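Local coordinates for protein probable N-glycosylase/DNA lyase (Thermotoga maritima, PDB 3N0U) that is a probable DNA-repair glycosylase of the helix-hairpin-helix superfamily, a single-chain protein built almost entirely of helices and loops, at residues K193-F198 with G203-Y208; D49-L54 with G78-P83; K117-G122 with R128-R133; A143-R148 with L155-K160. All coordinates share one frame; numbering follows the deposited sequence.

Contact 1. Residues K193-F198 with G203-Y208; sequences KVAEAF and GKFDLY
F198, F205 and Y208 form an aromatic cluster where two helices that follow each other in the chain, 181-198 and 202-214, pack almost at right angles in this all-helical fold. The short segments cross at 82° with their axes 9.8 Å apart, and every residue that touches is buried. F205 contributes the largest share of the interface. With its CG anti to the backbone N (chi1 -171°), its ring reaches across to lie flat against the turn around A195, whose CA sits over the centre of one face in a CH-pi contact. A195 CB rests 3.6 Å from F205 CG, so the small side chain lets the ring come right up to the helix backbone. At the far end of the ring, V194 CG1 meets F205 CZ at 3.7 Å. F198, in the last turn of its helix, joins the two aromatic residues of the other segment. It lies obliquely to F205, with the ring planes at 57°, and presents an edge to one face of Y208 in a T-shaped pair whose centroids are 5.6 Å apart. Helix 13-44 also borders the cluster: L20 packs on F198, and R24 adds a cation-pi contact to the same ring. Within the cluster, F198 CD2 approaches the edge of F205 near its plane, 3.6 Å from CD1, while F198 CE2 stands over the rim of Y208, 4.1 Å from its CG.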
loop_
_atom_site.group_PDB
_atom_site.type_symbol
_atom_site.label_atom_id
_atom_site.label_comp_id
_atom_site.label_asym_id
_atom_site.label_seq_id
_atom_site.Cartn_x
_atom_site.Cartn_y
_atom_site.Cartn_z
ATOM N N LYS A 193 -1.473 -12.210 -13.348
ATOM C CA LYS A 193 -1.425 -12.637 -14.737
ATOM C C LYS A 193 -1.611 -11.445 -15.676
ATOM O O LYS A 193 -1.027 -11.415 -16.749
ATOM C CB LYS A 193 -2.450 -13.737 -15.018
ATOM C CG LYS A 193 -2.132 -15.061 -14.320
ATOM C CD LYS A 193 -3.265 -16.068 -14.519
ATOM C CE LYS A 193 -2.821 -17.504 -14.229
ATOM N NZ LYS A 193 -3.092 -17.942 -12.833
ATOM N N VAL A 194 -2.396 -10.452 -15.261
ATOM C CA VAL A 194 -2.571 -9.251 -16.072
ATOM C C VAL A 194 -1.276 -8.440 -16.082
ATOM O O VAL A 194 -0.849 -7.950 -17.122
ATOM C CB VAL A 194 -3.710 -8.367 -15.552
ATOM C CG1 VAL A 194 -3.873 -7.140 -16.434
ATOM C CG2 VAL A 194 -5.022 -9.169 -15.490
ATOM N N ALA A 195 -0.643 -8.315 -14.919
ATOM C CA ALA A 195 0.619 -7.608 -14.820
ATOM C C ALA A 195 1.660 -8.269 -15.712
ATOM O O ALA A 195 2.408 -7.602 -16.410
ATOM C CB ALA A 195 1.097 -7.582 -13.382
ATOM N N GLU A 196 1.684 -9.592 -15.699
ATOM C CA GLU A 196 2.627 -10.344 -16.511
ATOM C C GLU A 196 2.376 -10.122 -17.998
ATOM O O GLU A 196 3.326 -9.976 -18.772
ATOM C CB GLU A 196 2.524 -11.832 -16.175
ATOM C CG GLU A 196 3.574 -12.686 -16.821
ATOM C CD GLU A 196 3.523 -14.122 -16.311
ATOM O OE1 GLU A 196 2.413 -14.710 -16.286
ATOM O OE2 GLU A 196 4.585 -14.650 -15.916
ATOM N N ALA A 197 1.104 -10.057 -18.390
ATOM C CA ALA A 197 0.746 -9.783 -19.788
ATOM C C ALA A 197 1.251 -8.413 -20.234
ATOM O O ALA A 197 1.624 -8.219 -21.386
ATOM C CB ALA A 197 -0.760 -9.874 -19.990
ATOM N N PHE A 198 1.266 -7.473 -19.303
ATOM C CA PHE A 198 1.734 -6.121 -19.563
ATOM C C PHE A 198 3.268 -6.053 -19.512
ATOM O O PHE A 198 3.868 -5.141 -20.054
ATOM C CB PHE A 198 1.100 -5.215 -18.496
ATOM C CG PHE A 198 1.303 -3.739 -18.700
ATOM C CD1 PHE A 198 0.669 -3.080 -19.725
ATOM C CD2 PHE A 198 2.062 -3.010 -17.812
ATOM C CE1 PHE A 198 0.830 -1.698 -19.898
ATOM C CE2 PHE A 198 2.229 -1.643 -17.965
ATOM C CZ PHE A 198 1.596 -0.980 -18.999
ATOM N N GLY A 203 3.977 -5.017 -8.155
ATOM C CA GLY A 203 4.202 -3.827 -7.356
ATOM C C GLY A 203 4.272 -2.565 -8.204
ATOM O O GLY A 203 3.758 -1.500 -7.814
ATOM N N LYS A 204 4.916 -2.658 -9.367
ATOM C CA LYS A 204 4.964 -1.520 -10.295
ATOM C C LYS A 204 3.668 -1.382 -11.085
ATOM O O LYS A 204 3.223 -0.269 -11.380
ATOM C CB LYS A 204 6.142 -1.674 -11.264
ATOM C CG LYS A 204 7.461 -1.380 -10.620
ATOM C CD LYS A 204 8.617 -1.414 -11.573
ATOM C CE LYS A 204 9.910 -1.168 -10.817
ATOM N NZ LYS A 204 11.099 -1.258 -11.717
ATOM N N PHE A 205 3.080 -2.509 -11.448
ATOM C CA PHE A 205 1.833 -2.507 -12.208
ATOM C C PHE A 205 0.786 -1.696 -11.464
ATOM O O PHE A 205 0.037 -0.938 -12.072
ATOM C CB PHE A 205 1.340 -3.943 -12.425
ATOM C CG PHE A 205 0.193 -4.053 -13.371
ATOM C CD1 PHE A 205 0.323 -3.639 -14.682
ATOM C CD2 PHE A 205 -1.019 -4.574 -12.959
ATOM C CE1 PHE A 205 -0.736 -3.738 -15.565
ATOM C CE2 PHE A 205 -2.083 -4.687 -13.853
ATOM C CZ PHE A 205 -1.927 -4.269 -15.155
ATOM N N ASP A 206 0.742 -1.847 -10.147
ATOM C CA ASP A 206 -0.196 -1.071 -9.323
ATOM C C ASP A 206 -0.093 0.427 -9.602
ATOM O O ASP A 206 -1.106 1.136 -9.645
ATOM C CB ASP A 206 0.082 -1.303 -7.838
ATOM C CG ASP A 206 -0.802 -0.474 -6.947
ATOM O OD1 ASP A 206 -1.974 -0.867 -6.732
ATOM O OD2 ASP A 206 -0.317 0.557 -6.448
ATOM N N LEU A 207 1.129 0.926 -9.761
ATOM C CA LEU A 207 1.311 2.360 -10.007
ATOM C C LEU A 207 0.837 2.769 -11.389
ATOM O O LEU A 207 0.309 3.860 -11.555
ATOM C CB LEU A 207 2.751 2.780 -9.790
ATOM C CG LEU A 207 3.238 2.573 -8.360
ATOM C CD1 LEU A 207 4.683 3.016 -8.285
ATOM C CD2 LEU A 207 2.379 3.354 -7.361
ATOM N N TYR A 208 1.004 1.899 -12.377
ATOM C CA TYR A 208 0.443 2.186 -13.691
ATOM C C TYR A 208 -1.090 2.227 -13.605
ATOM O O TYR A 208 -1.717 3.098 -14.199
ATOM C CB TYR A 208 0.929 1.166 -14.731
ATOM C CG TYR A 208 2.373 1.352 -15.128
ATOM C CD1 TYR A 208 2.742 2.307 -16.055
ATOM C CD2 TYR A 208 3.370 0.549 -14.591
ATOM C CE1 TYR A 208 4.068 2.470 -16.428
ATOM C CE2 TYR A 208 4.696 0.712 -14.949
ATOM C CZ TYR A 208 5.029 1.668 -15.879
ATOM O OH TYR A 208 6.327 1.864 -16.246
#

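Contact 2. Residues D49-L54 with G78-P83; sequences DLFCEL and GFVHLP
F79, F51 and C52 carry this partly buried contact, in which the short helix 78-81 leans on the side of helix 47-59. F79 loses the most surface and is met at two separate places. Its ring projects with CG anti to its own carbonyl carbon (chi1 -68°), alongside C52, while its backbone carbonyl lies against F51. The first meeting is a tentative sulfur-aromatic contact: in one of the two conformers modelled for C52, on which it depends, SG lies near the plane of the F79 ring, at its edge, 4.1 Å from CD2. Beyond the cysteine, the F79 ring packs on S55 and L59, further along helix 47-59. At the second meeting F51 points an edge at the backbone, and its CE1 comes within 3.3 Å of F79 O, which lies near the plane of the phenyl ring. The same ring has CE1 4.2 Å from F79 CB, and CD1 4.0 Å from V80 CG2, so the aromatic group lies against both F79 and V80. R110 packs on F51 too and gives a hydrogen bond from NH2 to F79 O; L113 and L116 adjoin the ring as well. The partners across the two segments are thus apolar groups, a carbonyl oxygen facing a ring edge and, in one conformer, a sulfur. The ring's slightly positive C-H rim suits that oxygen electrostatically, but its conventional donor is the arginine, so dispersion and close fit probably account for most of the attraction between the two helices.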
loop_
_atom_site.group_PDB
_atom_site.type_symbol
_atom_site.label_atom_id
_atom_site.label_comp_id
_atom_site.label_asym_id
_atom_site.label_seq_id
_atom_site.Cartn_x
_atom_site.Cartn_y
_atom_site.Cartn_z
ATOM N N ASP A 49 12.263 4.395 10.356
ATOM C CA ASP A 49 11.824 4.775 9.017
ATOM C C ASP A 49 10.736 3.804 8.508
ATOM O O ASP A 49 9.727 4.195 7.890
ATOM C CB ASP A 49 12.994 4.729 8.027
ATOM C CG ASP A 49 14.054 5.787 8.283
ATOM O OD1 ASP A 49 13.741 6.842 8.889
ATOM O OD2 ASP A 49 15.220 5.562 7.841
ATOM N N LEU A 50 10.952 2.520 8.737
ATOM C CA LEU A 50 9.994 1.522 8.299
ATOM C C LEU A 50 8.698 1.666 9.095
ATOM O O LEU A 50 7.607 1.508 8.558
ATOM C CB LEU A 50 10.572 0.116 8.479
ATOM C CG LEU A 50 11.756 -0.208 7.563
ATOM C CD1 LEU A 50 12.362 -1.513 7.966
ATOM C CD2 LEU A 50 11.308 -0.272 6.119
ATOM N N PHE A 51 8.814 1.978 10.378
ATOM C CA PHE A 51 7.634 2.162 11.211
ATOM C C PHE A 51 6.773 3.329 10.723
ATOM O O PHE A 51 5.538 3.280 10.769
ATOM C CB PHE A 51 8.018 2.403 12.677
ATOM C CG PHE A 51 6.836 2.370 13.587
ATOM C CD1 PHE A 51 6.203 3.539 13.979
ATOM C CD2 PHE A 51 6.298 1.158 13.972
ATOM C CE1 PHE A 51 5.092 3.490 14.802
ATOM C CE2 PHE A 51 5.183 1.108 14.762
ATOM C CZ PHE A 51 4.577 2.271 15.174
ATOM N N CYS A 52 7.414 4.384 10.256
ATOM C CA CYS A 52 6.649 5.518 9.760
ATOM C C CYS A 52 5.900 5.138 8.480
ATOM O O CYS A 52 4.774 5.593 8.265
ATOM C CB CYS A 52 7.551 6.721 9.536
ATOM S SG CYS A 52 8.155 7.435 11.079
ATOM N N GLU A 53 6.492 4.291 7.657
ATOM C CA GLU A 53 5.808 3.810 6.466
ATOM C C GLU A 53 4.659 2.874 6.836
ATOM O O GLU A 53 3.604 2.905 6.231
ATOM C CB GLU A 53 6.771 3.098 5.528
ATOM C CG GLU A 53 6.209 2.908 4.117
ATOM C CD GLU A 53 5.985 4.235 3.411
ATOM O OE1 GLU A 53 6.533 5.278 3.852
ATOM O OE2 GLU A 53 5.213 4.251 2.449
ATOM N N LEU A 54 4.864 2.021 7.831
ATOM C CA LEU A 54 3.773 1.191 8.309
ATOM C C LEU A 54 2.621 2.077 8.803
ATOM O O LEU A 54 1.452 1.791 8.541
ATOM C CB LEU A 54 4.260 0.254 9.428
ATOM C CG LEU A 54 3.207 -0.712 9.931
ATOM C CD1 LEU A 54 2.834 -1.736 8.843
ATOM C CD2 LEU A 54 3.730 -1.408 11.181
ATOM N N GLY A 78 6.963 11.455 15.183
ATOM C CA GLY A 78 5.911 11.451 16.184
ATOM C C GLY A 78 5.174 10.115 16.213
ATOM O O GLY A 78 4.638 9.707 17.238
ATOM N N PHE A 79 5.123 9.419 15.083
ATOM C CA PHE A 79 4.488 8.104 15.078
ATOM C C PHE A 79 5.170 7.160 16.065
ATOM O O PHE A 79 4.543 6.251 16.585
ATOM C CB PHE A 79 4.534 7.456 13.700
ATOM C CG PHE A 79 3.681 8.143 12.668
ATOM C CD1 PHE A 79 2.351 8.437 12.926
ATOM C CD2 PHE A 79 4.223 8.517 11.455
ATOM C CE1 PHE A 79 1.557 9.059 11.972
ATOM C CE2 PHE A 79 3.456 9.142 10.506
ATOM C CZ PHE A 79 2.107 9.422 10.768
ATOM N N VAL A 80 6.470 7.361 16.270
ATOM C CA VAL A 80 7.261 6.517 17.153
ATOM C C VAL A 80 7.127 6.926 18.616
ATOM O O VAL A 80 7.017 6.061 19.497
ATOM C CB VAL A 80 8.759 6.576 16.760
ATOM C CG1 VAL A 80 9.619 5.770 17.727
ATOM C CG2 VAL A 80 8.942 6.059 15.362
ATOM N N HIS A 81 7.133 8.230 18.898
ATOM C CA HIS A 81 7.305 8.646 20.281
ATOM C C HIS A 81 6.120 9.345 20.938
ATOM O O HIS A 81 6.086 9.431 22.166
ATOM C CB HIS A 81 8.577 9.506 20.434
ATOM C CG HIS A 81 8.503 10.833 19.743
ATOM N ND1 HIS A 81 7.750 11.888 20.226
ATOM C CD2 HIS A 81 9.096 11.286 18.612
ATOM C CE1 HIS A 81 7.868 12.920 19.410
ATOM N NE2 HIS A 81 8.686 12.580 18.428
ATOM N N LEU A 82 5.165 9.868 20.176
ATOM C CA LEU A 82 4.105 10.644 20.816
ATOM C C LEU A 82 3.158 9.787 21.649
ATOM O O LEU A 82 2.813 8.672 21.260
ATOM C CB LEU A 82 3.264 11.398 19.789
ATOM C CG LEU A 82 3.920 12.593 19.109
ATOM C CD1 LEU A 82 3.034 13.091 17.985
ATOM C CD2 LEU A 82 4.150 13.728 20.084
ATOM N N PRO A 83 2.703 10.322 22.788
ATOM C CA PRO A 83 1.643 9.601 23.504
ATOM C C PRO A 83 0.363 9.576 22.705
ATOM O O PRO A 83 0.158 10.424 21.847
ATOM C CB PRO A 83 1.432 10.423 24.785
ATOM C CG PRO A 83 2.522 11.379 24.838
ATOM C CD PRO A 83 3.050 11.582 23.454
#

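Contact 3. Residues K117-G122 with R128-R133; sequences KNLVKG and REFLVR. With NA (sodium ion), chain D.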
loop_
_atom_site.group_PDB
_atom_site.type_symbol
_atom_site.label_atom_id
_atom_site.label_comp_id
_atom_site.label_asym_id
_atom_site.label_seq_id
_atom_site.Cartn_x
_atom_site.Cartn_y
_atom_site.Cartn_z
ATOM N N LYS A 117 12.869 -4.574 9.946
ATOM C CA LYS A 117 13.922 -4.762 8.944
ATOM C C LYS A 117 13.929 -6.214 8.477
ATOM O O LYS A 117 14.013 -6.500 7.284
ATOM C CB LYS A 117 15.307 -4.370 9.481
ATOM C CG LYS A 117 15.482 -2.859 9.644
ATOM C CD LYS A 117 16.891 -2.472 10.069
ATOM C CE LYS A 117 17.889 -2.648 8.942
ATOM N NZ LYS A 117 19.262 -2.254 9.372
ATOM N N ASN A 118 13.818 -7.141 9.419
ATOM C CA ASN A 118 13.792 -8.540 9.056
ATOM C C ASN A 118 12.531 -8.870 8.241
ATOM O O ASN A 118 12.607 -9.592 7.260
ATOM C CB ASN A 118 13.894 -9.409 10.304
ATOM C CG ASN A 118 14.015 -10.879 9.974
ATOM O OD1 ASN A 118 13.039 -11.519 9.598
ATOM N ND2 ASN A 118 15.216 -11.422 10.109
ATOM N N LEU A 119 11.382 -8.307 8.617
ATOM C CA LEU A 119 10.142 -8.581 7.890
ATOM C C LEU A 119 10.262 -8.133 6.449
ATOM O O LEU A 119 9.814 -8.817 5.536
ATOM C CB LEU A 119 8.938 -7.870 8.523
ATOM C CG LEU A 119 8.271 -8.528 9.718
ATOM C CD1 LEU A 119 7.336 -7.531 10.378
ATOM C CD2 LEU A 119 7.529 -9.781 9.301
ATOM N N VAL A 120 10.831 -6.956 6.242
ATOM C CA VAL A 120 10.871 -6.389 4.904
ATOM C C VAL A 120 11.815 -7.182 3.994
ATOM O O VAL A 120 11.645 -7.207 2.773
ATOM C CB VAL A 120 11.217 -4.892 4.961
ATOM C CG1 VAL A 120 11.560 -4.374 3.588
ATOM C CG2 VAL A 120 10.035 -4.153 5.581
ATOM N N LYS A 121 12.764 -7.887 4.599
ATOM C CA LYS A 121 13.736 -8.670 3.850
ATOM C C LYS A 121 13.300 -10.124 3.695
ATOM O O LYS A 121 13.914 -10.888 2.939
ATOM C CB LYS A 121 15.095 -8.627 4.560
ATOM C CG LYS A 121 15.760 -7.262 4.542
ATOM C CD LYS A 121 16.315 -6.942 3.170
ATOM C CE LYS A 121 17.083 -5.629 3.177
ATOM N NZ LYS A 121 17.800 -5.402 1.892
ATOM N N GLY A 122 12.276 -10.519 4.447
ATOM C CA GLY A 122 11.851 -11.906 4.464
ATOM C C GLY A 122 11.004 -12.277 3.262
ATOM O O GLY A 122 10.800 -11.465 2.364
ATOM N N ARG A 128 3.683 -10.734 4.894
ATOM C CA ARG A 128 2.335 -10.189 4.817
ATOM C C ARG A 128 1.415 -10.911 5.807
ATOM O O ARG A 128 0.628 -10.269 6.491
ATOM C CB ARG A 128 1.773 -10.294 3.394
ATOM C CG ARG A 128 0.275 -10.005 3.337
ATOM C CD ARG A 128 -0.173 -9.751 1.918
ATOM N NE ARG A 128 -0.039 -10.959 1.125
ATOM C CZ ARG A 128 -0.132 -11.018 -0.191
ATOM N NH1 ARG A 128 -0.345 -9.923 -0.894
ATOM N NH2 ARG A 128 -0.014 -12.187 -0.796
ATOM N N GLU A 129 1.531 -12.238 5.900
ATOM C CA GLU A 129 0.720 -13.013 6.838
ATOM C C GLU A 129 0.961 -12.509 8.259
ATOM O O GLU A 129 0.035 -12.357 9.048
ATOM C CB GLU A 129 1.064 -14.507 6.766
ATOM C CG GLU A 129 0.501 -15.215 5.546
ATOM C CD GLU A 129 0.956 -16.678 5.442
ATOM O OE1 GLU A 129 1.597 -17.186 6.387
ATOM O OE2 GLU A 129 0.677 -17.312 4.399
ATOM N N PHE A 130 2.222 -12.267 8.580
ATOM C CA PHE A 130 2.581 -11.781 9.909
ATOM C C PHE A 130 1.925 -10.456 10.234
ATOM O O PHE A 130 1.393 -10.272 11.312
ATOM C CB PHE A 130 4.090 -11.632 10.051
ATOM C CG PHE A 130 4.500 -11.028 11.365
ATOM C CD1 PHE A 130 4.623 -9.656 11.502
ATOM C CD2 PHE A 130 4.701 -11.832 12.473
ATOM C CE1 PHE A 130 4.972 -9.095 12.720
ATOM C CE2 PHE A 130 5.055 -11.274 13.700
ATOM C CZ PHE A 130 5.186 -9.911 13.821
ATOM N N LEU A 131 1.972 -9.530 9.291
ATOM C CA LEU A 131 1.430 -8.208 9.517
ATOM C C LEU A 131 -0.081 -8.253 9.621
ATOM O O LEU A 131 -0.662 -7.549 10.433
ATOM C CB LEU A 131 1.854 -7.275 8.386
ATOM C CG LEU A 131 3.330 -6.911 8.380
ATOM C CD1 LEU A 131 3.686 -6.279 7.049
ATOM C CD2 LEU A 131 3.699 -5.994 9.565
ATOM N N VAL A 132 -0.730 -9.050 8.787
ATOM C CA VAL A 132 -2.170 -9.203 8.899
ATOM C C VAL A 132 -2.555 -9.659 10.299
ATOM O O VAL A 132 -3.491 -9.128 10.913
ATOM C CB VAL A 132 -2.713 -10.195 7.868
ATOM C CG1 VAL A 132 -4.174 -10.490 8.132
ATOM C CG2 VAL A 132 -2.554 -9.627 6.466
ATOM N N ARG A 133 -1.838 -10.635 10.830
ATOM C CA ARG A 133 -2.209 -11.171 12.131
ATOM C C ARG A 133 -1.821 -10.257 13.300
ATOM O O ARG A 133 -2.533 -10.203 14.312
ATOM C CB ARG A 133 -1.595 -12.557 12.347
ATOM C CG ARG A 133 -2.023 -13.202 13.674
ATOM C CD ARG A 133 -1.476 -14.596 13.837
ATOM N NE ARG A 133 -1.831 -15.432 12.700
ATOM C CZ ARG A 133 -2.950 -16.146 12.602
ATOM N NH1 ARG A 133 -3.848 -16.131 13.582
ATOM N NH2 ARG A 133 -3.170 -16.878 11.515
HETATM NA NA NA D . -3.561 -6.820 11.326
HETATM O O HOH W 1 -4.118 -7.636 13.787
HETATM O O HOH W 2 -5.820 -5.710 11.200
#
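L119 packs against F130 and L131 on helix 124-134, the first helix of the helix-hairpin-helix motif, whose hairpin binds a sodium ion. The leucine comes from the preceding helix, 116-121, and holds the ring with both of its methyl groups: L119 CD1 and CD2 each lie 3.6 Å from F130 CD1. CG of F130 is anti to the backbone N (chi1 175°), which carries the ring toward L119, whose side chain it crosses at about a right angle. The CD1 branch of L119 also reaches inward to L131 CD2, at 4.0 Å, linking the partly exposed phenylalanine to the buried leucine. L119 is held at its backbone as well, where its carbonyl accepts a hydrogen bond from S127 OG. One residue beyond L131, the helix turns from packing to metal binding: V132 O coordinates the sodium at 2.4 Å. Waters 1 and 2 are further ligands, the former also making a weak hydrogen bond to R133 O. The carbonyl oxygens of A135 and I138 complete the five ligands. A metal ion held by main-chain carbonyls where one helix gives way to the next is characteristic of the hairpin of helix-hairpin-helix DNA glycosylases.

Contact 4. Residues A143-R148 with L155-K160; sequences ASHFLR and LAILDK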
loop_
_atom_site.group_PDB
_atom_site.type_symbol
_atom_site.label_atom_id
_atom_site.label_comp_id
_atom_site.label_asym_id
_atom_site.label_seq_id
_atom_site.Cartn_x
_atom_site.Cartn_y
_atom_site.Cartn_z
ATOM N N ALA A 143 -1.119 -4.526 4.373
ATOM C CA ALA A 143 0.151 -5.231 4.523
ATOM C C ALA A 143 0.859 -5.316 3.176
ATOM O O ALA A 143 2.084 -5.129 3.087
ATOM C CB ALA A 143 -0.077 -6.624 5.060
ATOM N N SER A 144 0.107 -5.602 2.118
ATOM C CA SER A 144 0.670 -5.590 0.772
ATOM C C SER A 144 1.233 -4.231 0.414
ATOM O O SER A 144 2.303 -4.126 -0.167
ATOM C CB SER A 144 -0.397 -5.968 -0.242
ATOM O OG SER A 144 -0.967 -7.226 0.092
ATOM N N HIS A 145 0.488 -3.202 0.774
ATOM C CA HIS A 145 0.858 -1.822 0.525
ATOM C C HIS A 145 2.170 -1.454 1.213
ATOM O O HIS A 145 3.073 -0.894 0.577
ATOM C CB HIS A 145 -0.277 -0.942 1.036
ATOM C CG HIS A 145 -0.182 0.489 0.636
ATOM N ND1 HIS A 145 -1.081 1.430 1.085
ATOM C CD2 HIS A 145 0.673 1.143 -0.186
ATOM C CE1 HIS A 145 -0.777 2.609 0.571
ATOM N NE2 HIS A 145 0.283 2.463 -0.205
ATOM N N PHE A 146 2.267 -1.771 2.505
ATOM C CA PHE A 146 3.488 -1.518 3.262
ATOM C C PHE A 146 4.685 -2.211 2.595
ATOM O O PHE A 146 5.733 -1.590 2.356
ATOM C CB PHE A 146 3.334 -1.999 4.714
ATOM C CG PHE A 146 4.629 -2.035 5.495
ATOM C CD1 PHE A 146 5.249 -0.872 5.883
ATOM C CD2 PHE A 146 5.206 -3.235 5.815
ATOM C CE1 PHE A 146 6.425 -0.906 6.584
ATOM C CE2 PHE A 146 6.395 -3.275 6.509
ATOM C CZ PHE A 146 6.997 -2.101 6.892
ATOM N N LEU A 147 4.551 -3.495 2.314
ATOM C CA LEU A 147 5.673 -4.232 1.743
ATOM C C LEU A 147 6.092 -3.655 0.385
ATOM O O LEU A 147 7.279 -3.423 0.121
ATOM C CB LEU A 147 5.360 -5.732 1.690
ATOM C CG LEU A 147 5.304 -6.386 3.086
ATOM C CD1 LEU A 147 4.680 -7.762 3.022
ATOM C CD2 LEU A 147 6.700 -6.456 3.714
ATOM N N ARG A 148 5.124 -3.359 -0.468
ATOM C CA ARG A 148 5.420 -2.753 -1.751
ATOM C C ARG A 148 6.182 -1.437 -1.573
ATOM O O ARG A 148 7.128 -1.149 -2.323
ATOM C CB ARG A 148 4.106 -2.514 -2.505
ATOM C CG ARG A 148 4.251 -2.221 -3.992
ATOM C CD ARG A 148 4.720 -0.789 -4.315
ATOM N NE ARG A 148 3.882 0.251 -3.733
ATOM C CZ ARG A 148 2.800 0.763 -4.309
ATOM N NH1 ARG A 148 2.379 0.312 -5.470
ATOM N NH2 ARG A 148 2.104 1.705 -3.687
ATOM N N LEU A 155 3.700 -8.441 -4.796
ATOM C CA LEU A 155 2.356 -8.397 -4.187
ATOM C C LEU A 155 1.458 -7.343 -4.814
ATOM O O LEU A 155 1.923 -6.275 -5.173
ATOM C CB LEU A 155 2.464 -8.109 -2.684
ATOM C CG LEU A 155 3.393 -9.036 -1.883
ATOM C CD1 LEU A 155 3.325 -8.646 -0.391
ATOM C CD2 LEU A 155 3.034 -10.523 -2.106
ATOM N N ALA A 156 0.175 -7.670 -4.964
ATOM C CA ALA A 156 -0.834 -6.701 -5.372
ATOM C C ALA A 156 -1.457 -6.001 -4.187
ATOM O O ALA A 156 -1.588 -6.580 -3.096
ATOM C CB ALA A 156 -1.931 -7.389 -6.152
ATOM N N ILE A 157 -1.874 -4.760 -4.420
ATOM C CA ILE A 157 -2.599 -3.975 -3.430
ATOM C C ILE A 157 -4.038 -3.848 -3.917
ATOM O O ILE A 157 -4.365 -2.995 -4.746
ATOM C CB ILE A 157 -1.970 -2.579 -3.244
ATOM C CG1 ILE A 157 -0.479 -2.713 -2.917
ATOM C CG2 ILE A 157 -2.680 -1.831 -2.150
ATOM C CD1 ILE A 157 0.296 -1.393 -3.124
ATOM N N LEU A 158 -4.905 -4.693 -3.378
ATOM C CA LEU A 158 -6.273 -4.788 -3.861
ATOM C C LEU A 158 -7.187 -3.826 -3.118
ATOM O O LEU A 158 -7.986 -4.227 -2.271
ATOM C CB LEU A 158 -6.767 -6.237 -3.751
ATOM C CG LEU A 158 -5.920 -7.245 -4.533
ATOM C CD1 LEU A 158 -6.395 -8.693 -4.298
ATOM C CD2 LEU A 158 -5.917 -6.918 -6.047
ATOM N N ASP A 159 -7.069 -2.550 -3.462
ATOM C CA ASP A 159 -7.923 -1.548 -2.871
ATOM C C ASP A 159 -9.155 -1.343 -3.731
ATOM O O ASP A 159 -9.334 -2.017 -4.735
ATOM C CB ASP A 159 -7.172 -0.243 -2.633
ATOM C CG ASP A 159 -6.696 0.407 -3.901
ATOM O OD1 ASP A 159 -5.867 1.335 -3.798
ATOM O OD2 ASP A 159 -7.138 0.008 -4.991
ATOM N N LYS A 160 -10.026 -0.437 -3.318
ATOM C CA LYS A 160 -11.304 -0.318 -3.982
ATOM C C LYS A 160 -11.140 0.086 -5.446
ATOM O O LYS A 160 -11.871 -0.405 -6.292
ATOM C CB LYS A 160 -12.230 0.639 -3.230
ATOM C CG LYS A 160 -12.875 -0.017 -2.020
ATOM C CD LYS A 160 -14.122 0.724 -1.561
ATOM C CE LYS A 160 -14.776 0.022 -0.376
ATOM N NZ LYS A 160 -16.098 0.609 -0.024
#
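I157 and L155, from the loop 155-159, which leads into helix 160-168, pack against one side of helix 140-148. I157 makes the larger contribution. Its CD1 methyl lies centrally over one face of the R148 guanidinium, 3.5 Å from CZ, with the two side chains crossing at about a right angle. R148 reaches this place because its chain is bent at both chi2 (-77°) and chi3 (-55°), folding the guanidinium back over the isoleucine. The same methyl is 3.9 Å from H145 CD2. On the other flank, L155 CD1 meets L147 CD1 at 3.8 Å, and between these two sets of contacts S144 CB abuts A156 O at 3.2 Å. In the next shell, polar partners fix these groups. R148 NH1 forms a salt bridge with D206 and a hydrogen bond to G203 O, both on helix 202-214, and H145 NE2 donates to O of the C-terminal carboxylate of K219. S144 OG is bonded to W140 O and R128 NH1. Helix 181-198 also holds the loop: Y184 OH bonds both A156 O and L158 N, and E188 accepts from A156 N. L158 then centres an inverse gamma turn, and D159 caps helix 160-168 through OD2 to V162 N. A loop running from the second helix of the hairpin motif to an aspartate at the next helix start is typical of the HhH-GPD superfamily.

In the fold
Contact 4 lies nearest the middle of the molecule, its centre about 4 Å from that of the chain, whereas the other three are centred 14 to 16 Å out. Contacts 1 and 4 are buried; contacts 2 and 3 are only partly so. Contacts 1 and 2 stand on opposite sides of the chain's centre, one an aromatic cluster, the other mixing rings with sulfur and a carbonyl. Contacts 3 and 4 take up the two successive helices of the hairpin motif, joined by L131 against F146. F146 also packs on residues 49-54 of contact 2, and L50 there touches V120 of contact 3. Polar partners surround contact 4; contact 3 pairs a small apolar patch with a metal site.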